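Local atomic coordinates of hemolysin (Xylella fastidiosa, PDB entry 2OAI), a protein that probably binds flavin adenine dinucleotide as a transmembrane CorC/HlyC-family protein, here represented by its calcium-binding transporter associated domain. Residues A[20-32]-A[45-57]. Numbering follows the deposited sequence. Where two conformers were deposited one is given.
With EDO (1,2-ethanediol), chain E.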
loop_
_atom_site.group_PDB
_atom_site.type_symbol
_atom_site.label_atom_id
_atom_site.label_comp_id
_atom_site.label_asym_id
_atom_site.label_seq_id
_atom_site.Cartn_x
_atom_site.Cartn_y
_atom_site.Cartn_z
ATOM N N PHE A 20 0.119 10.303 -0.608
ATOM C CA PHE A 20 0.407 9.782 -1.937
ATOM C C PHE A 20 0.814 8.346 -1.817
ATOM O O PHE A 20 1.615 7.986 -0.940
ATOM C CB PHE A 20 1.591 10.525 -2.575
ATOM C CG PHE A 20 1.341 12.005 -2.848
ATOM C CD1 PHE A 20 0.196 12.431 -3.504
ATOM C CD2 PHE A 20 2.290 12.949 -2.489
ATOM C CE1 PHE A 20 -0.008 13.799 -3.766
ATOM C CE2 PHE A 20 2.103 14.319 -2.756
ATOM C CZ PHE A 20 0.960 14.743 -3.381
ATOM N N LEU A 21 0.329 7.534 -2.734
ATOM C CA LEU A 21 0.837 6.183 -2.908
ATOM C C LEU A 21 1.694 6.171 -4.180
ATOM O O LEU A 21 1.224 6.548 -5.282
ATOM C CB LEU A 21 -0.321 5.196 -3.009
ATOM C CG LEU A 21 -1.004 4.942 -1.645
ATOM C CD1 LEU A 21 -2.409 4.293 -1.820
ATOM C CD2 LEU A 21 -0.097 3.991 -0.810
ATOM N N ILE A 22 2.958 5.753 -4.020
ATOM C CA ILE A 22 3.968 5.962 -5.071
ATOM C C ILE A 22 4.726 4.666 -5.396
ATOM O O ILE A 22 5.101 3.914 -4.502
ATOM C CB ILE A 22 4.967 7.054 -4.677
ATOM C CG1 ILE A 22 4.213 8.357 -4.300
ATOM C CG2 ILE A 22 5.974 7.301 -5.848
ATOM C CD1 ILE A 22 5.133 9.563 -4.024
ATOM N N ASP A 23 4.915 4.405 -6.684
ATOM C CA ASP A 23 5.652 3.212 -7.153
ATOM C C ASP A 23 7.134 3.351 -6.747
ATOM O O ASP A 23 7.699 4.462 -6.800
ATOM C CB ASP A 23 5.525 3.125 -8.682
ATOM C CG ASP A 23 5.977 1.801 -9.211
ATOM O OD1 ASP A 23 7.199 1.567 -9.264
ATOM O OD2 ASP A 23 5.112 0.977 -9.573
ATOM N N GLY A 24 7.760 2.259 -6.292
ATOM C CA GLY A 24 9.188 2.318 -5.946
ATOM C C GLY A 24 10.098 2.783 -7.070
ATOM O O GLY A 24 11.199 3.266 -6.812
ATOM N N THR A 25 9.676 2.638 -8.329
ATOM C CA THR A 25 10.539 3.050 -9.447
ATOM C C THR A 25 10.537 4.555 -9.753
ATOM O O THR A 25 11.250 5.009 -10.670
ATOM C CB THR A 25 10.180 2.302 -10.746
ATOM O OG1 THR A 25 8.852 2.669 -11.133
ATOM C CG2 THR A 25 10.292 0.806 -10.541
ATOM N N LEU A 26 9.769 5.347 -9.009
ATOM C CA LEU A 26 9.696 6.778 -9.337
ATOM C C LEU A 26 11.104 7.391 -9.184
ATOM O O LEU A 26 11.719 7.218 -8.130
ATOM C CB LEU A 26 8.689 7.509 -8.428
ATOM C CG LEU A 26 8.454 8.980 -8.832
ATOM C CD1 LEU A 26 7.658 9.044 -10.135
ATOM C CD2 LEU A 26 7.785 9.754 -7.721
ATOM N N PRO A 27 11.619 8.085 -10.213
ATOM C CA PRO A 27 12.967 8.652 -10.021
ATOM C C PRO A 27 12.965 9.718 -8.915
ATOM O O PRO A 27 11.969 10.421 -8.756
ATOM C CB PRO A 27 13.301 9.299 -11.376
ATOM C CG PRO A 27 12.301 8.727 -12.354
ATOM C CD PRO A 27 11.065 8.390 -11.542
ATOM N N ILE A 28 14.071 9.835 -8.171
ATOM C CA ILE A 28 14.186 10.815 -7.069
ATOM C C ILE A 28 14.009 12.261 -7.569
ATOM O O ILE A 28 13.443 13.100 -6.870
ATOM C CB ILE A 28 15.543 10.655 -6.307
ATOM C CG1 ILE A 28 15.575 9.340 -5.523
ATOM C CG2 ILE A 28 15.855 11.878 -5.387
ATOM C CD1 ILE A 28 14.544 9.183 -4.399
ATOM N N GLU A 29 14.465 12.545 -8.783
ATOM C CA GLU A 29 14.313 13.887 -9.350
ATOM C C GLU A 29 12.846 14.243 -9.433
ATOM O O GLU A 29 12.441 15.360 -9.094
ATOM C CB GLU A 29 14.875 13.959 -10.758
ATOM C CG GLU A 29 16.346 13.796 -10.858
ATOM C CD GLU A 29 16.849 14.272 -12.205
ATOM O OE1 GLU A 29 16.714 13.507 -13.192
ATOM O OE2 GLU A 29 17.362 15.414 -12.278
ATOM N N GLU A 30 12.059 13.282 -9.903
ATOM C CA GLU A 30 10.636 13.486 -10.073
ATOM C C GLU A 30 9.944 13.533 -8.718
ATOM O O GLU A 30 9.017 14.304 -8.518
ATOM C CB GLU A 30 10.037 12.379 -10.953
ATOM C CG GLU A 30 9.649 12.833 -12.361
ATOM C CD GLU A 30 8.405 13.732 -12.361
ATOM O OE1 GLU A 30 7.681 13.774 -11.338
ATOM O OE2 GLU A 30 8.145 14.396 -13.386
ATOM N N LEU A 31 10.400 12.706 -7.785
ATOM C CA LEU A 31 9.885 12.732 -6.422
ATOM C C LEU A 31 10.109 14.121 -5.789
ATOM O O LEU A 31 9.198 14.676 -5.158
ATOM C CB LEU A 31 10.547 11.637 -5.582
ATOM C CG LEU A 31 10.056 11.490 -4.134
ATOM C CD1 LEU A 31 8.572 11.102 -4.029
ATOM C CD2 LEU A 31 10.938 10.495 -3.350
ATOM N N ARG A 32 11.296 14.699 -5.987
ATOM C CA ARG A 32 11.595 16.000 -5.411
ATOM C C ARG A 32 10.601 17.025 -5.915
ATOM O O ARG A 32 10.170 17.895 -5.157
ATOM C CB ARG A 32 13.009 16.484 -5.766
ATOM C CG ARG A 32 14.081 15.743 -5.004
ATOM C CD ARG A 32 15.474 16.452 -5.082
ATOM N NE ARG A 32 16.509 15.525 -4.610
ATOM C CZ ARG A 32 16.795 15.282 -3.324
ATOM N NH1 ARG A 32 17.740 14.395 -3.020
ATOM N NH2 ARG A 32 16.157 15.926 -2.342
ATOM N N ASN A 45 24.073 9.905 -6.443
ATOM C CA ASN A 45 24.126 9.113 -5.215
ATOM C C ASN A 45 24.458 7.627 -5.432
ATOM O O ASN A 45 25.144 7.251 -6.401
ATOM C CB ASN A 45 22.822 9.276 -4.425
ATOM C CG ASN A 45 22.788 10.563 -3.626
ATOM O OD1 ASN A 45 23.487 11.525 -3.949
ATOM N ND2 ASN A 45 21.976 10.587 -2.574
ATOM N N ASN A 46 24.018 6.800 -4.492
ATOM C CA ASN A 46 23.966 5.360 -4.704
ATOM C C ASN A 46 22.542 4.946 -5.055
ATOM O O ASN A 46 22.209 3.747 -5.054
ATOM C CB ASN A 46 24.485 4.588 -3.477
ATOM C CG ASN A 46 23.800 5.002 -2.183
ATOM O OD1 ASN A 46 23.742 6.195 -1.853
ATOM N ND2 ASN A 46 23.297 4.018 -1.429
ATOM N N TYR A 47 21.709 5.946 -5.357
ATOM C CA TYR A 47 20.331 5.698 -5.766
ATOM C C TYR A 47 19.749 6.791 -6.648
ATOM O O TYR A 47 20.159 7.963 -6.565
ATOM C CB TYR A 47 19.443 5.485 -4.542
ATOM C CG TYR A 47 19.349 6.668 -3.618
ATOM C CD1 TYR A 47 18.455 7.712 -3.886
ATOM C CD2 TYR A 47 20.122 6.733 -2.451
ATOM C CE1 TYR A 47 18.350 8.809 -3.033
ATOM C CE2 TYR A 47 20.024 7.830 -1.580
ATOM C CZ TYR A 47 19.121 8.855 -1.885
ATOM O OH TYR A 47 18.998 9.952 -1.062
ATOM N N HIS A 48 18.823 6.406 -7.515
ATOM C CA HIS A 48 18.157 7.373 -8.365
ATOM C C HIS A 48 16.642 7.196 -8.343
ATOM O O HIS A 48 15.934 7.936 -9.017
ATOM C CB HIS A 48 18.699 7.340 -9.799
ATOM C CG HIS A 48 18.350 6.090 -10.541
ATOM N ND1 HIS A 48 19.003 4.891 -10.332
ATOM C CD2 HIS A 48 17.397 5.842 -11.473
ATOM C CE1 HIS A 48 18.465 3.957 -11.099
ATOM N NE2 HIS A 48 17.487 4.508 -11.799
ATOM N N THR A 49 16.159 6.216 -7.587
ATOM C CA THR A 49 14.725 5.979 -7.468
ATOM C C THR A 49 14.309 5.924 -5.994
ATOM O O THR A 49 15.146 5.740 -5.089
ATOM C CB THR A 49 14.264 4.634 -8.111
ATOM O OG1 THR A 49 14.743 3.533 -7.319
ATOM C CG2 THR A 49 14.722 4.494 -9.556
ATOM N N LEU A 50 13.007 6.061 -5.772
ATOM C CA LEU A 50 12.436 5.919 -4.428
ATOM C C LEU A 50 12.770 4.580 -3.753
ATOM O O LEU A 50 13.188 4.569 -2.578
ATOM C CB LEU A 50 10.920 6.179 -4.481
ATOM C CG LEU A 50 10.097 6.068 -3.182
ATOM C CD1 LEU A 50 10.713 6.906 -2.040
ATOM C CD2 LEU A 50 8.665 6.512 -3.475
ATOM N N ALA A 51 12.625 3.449 -4.462
ATOM C CA ALA A 51 12.976 2.161 -3.846
ATOM C C ALA A 51 14.465 2.147 -3.475
ATOM O O ALA A 51 14.851 1.666 -2.405
ATOM C CB ALA A 51 12.652 0.996 -4.796
ATOM N N GLY A 52 15.298 2.656 -4.387
ATOM C CA GLY A 52 16.750 2.733 -4.174
ATOM C C GLY A 52 17.079 3.525 -2.914
ATOM O O GLY A 52 17.957 3.120 -2.135
HETATM N N MSE A 53 16.355 4.625 -2.705
HETATM C CA MSE A 53 16.575 5.449 -1.541
HETATM C C MSE A 53 16.218 4.688 -0.265
HETATM O O MSE A 53 16.923 4.797 0.743
HETATM C CB MSE A 53 15.766 6.735 -1.613
HETATM C CG MSE A 53 15.966 7.540 -0.373
HETATM SE SE MSE A 53 15.359 9.376 -0.525
HETATM C CE MSE A 53 13.586 9.117 -0.482
ATOM N N CYS A 54 15.124 3.926 -0.319
ATOM C CA CYS A 54 14.759 3.071 0.806
ATOM C C CYS A 54 15.843 2.053 1.159
ATOM O O CYS A 54 16.181 1.899 2.333
ATOM C CB CYS A 54 13.449 2.346 0.538
ATOM S SG CYS A 54 12.053 3.487 0.437
ATOM N N ILE A 55 16.368 1.350 0.152
ATOM C CA ILE A 55 17.366 0.298 0.405
ATOM C C ILE A 55 18.615 0.951 1.006
ATOM O O ILE A 55 19.231 0.416 1.936
ATOM C CB ILE A 55 17.713 -0.506 -0.906
ATOM C CG1 ILE A 55 16.492 -1.304 -1.400
ATOM C CG2 ILE A 55 18.977 -1.375 -0.711
ATOM C CD1 ILE A 55 16.054 -2.497 -0.520
ATOM N N SER A 56 18.965 2.124 0.485
ATOM C CA SER A 56 20.112 2.869 0.960
ATOM C C SER A 56 19.939 3.230 2.445
ATOM O O SER A 56 20.863 3.059 3.237
ATOM C CB SER A 56 20.304 4.120 0.101
ATOM O OG SER A 56 21.439 4.844 0.504
ATOM N N TYR A 57 18.742 3.684 2.808
ATOM C CA TYR A 57 18.466 4.084 4.183
ATOM C C TYR A 57 18.496 2.905 5.153
ATOM O O TYR A 57 19.167 2.989 6.177
ATOM C CB TYR A 57 17.132 4.819 4.298
ATOM C CG TYR A 57 16.795 5.170 5.738
ATOM C CD1 TYR A 57 17.293 6.334 6.326
ATOM C CD2 TYR A 57 15.992 4.321 6.516
ATOM C CE1 TYR A 57 17.001 6.651 7.646
ATOM C CE2 TYR A 57 15.699 4.629 7.838
ATOM C CZ TYR A 57 16.201 5.794 8.390
ATOM O OH TYR A 57 15.898 6.114 9.699
HETATM C C1 EDO E . 8.165 -1.291 -7.997
HETATM O O1 EDO E . 7.223 -0.998 -9.003
HETATM C C2 EDO E . 9.261 -0.271 -7.795
HETATM O O2 EDO E . 10.313 -0.841 -7.017
HETATM O O HOH W 1 16.444 10.637 -10.163
#
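Ile28 N donates to His48 O at 2.8 Å with an N-H...acceptor angle of 164°, and a water bonded to Glu29 N also donates to that oxygen. Leu50 N reaches Leu26 O at 2.9 Å; with the Ile28 bond this makes a single beta bridge between Pro27 and Thr49, each the N-cap residue of its helix. Ala51 N completes the three backbone bonds at Gly24 O (2.8 Å). The amides of Leu50 and Ala51, in the first turn of helix 50-58, thus find carbonyls across the contact, while Thr49 OG1 caps Gly52 N.

Ile28 CG1 abuts the Tyr47 ring edge at CD1 (3.7 Å), and Ile28 CD1 lies against Met53 CB. Leu50, with CG anti to the backbone N (chi1 179°), spreads its methyls: CD2 touches Ile22 CG2 (3.7 Å), and CD1 touches Leu31 CD2 (3.8 Å).

Within this transporter associated domain, the Asx turn of Asp23 (Thr25 N to Asp23 OD1, 2.9 Å) puts that side chain about 5 Å from a bound calcium ion. The axes of segments 28-32 and 50-57 run at 99°. Trp70 of strand 67-70 packs on Leu31 and Met53, Leu88 on Leu50, and strand 20-22 lies between 12-14 and 89-92 in the antiparallel sheet.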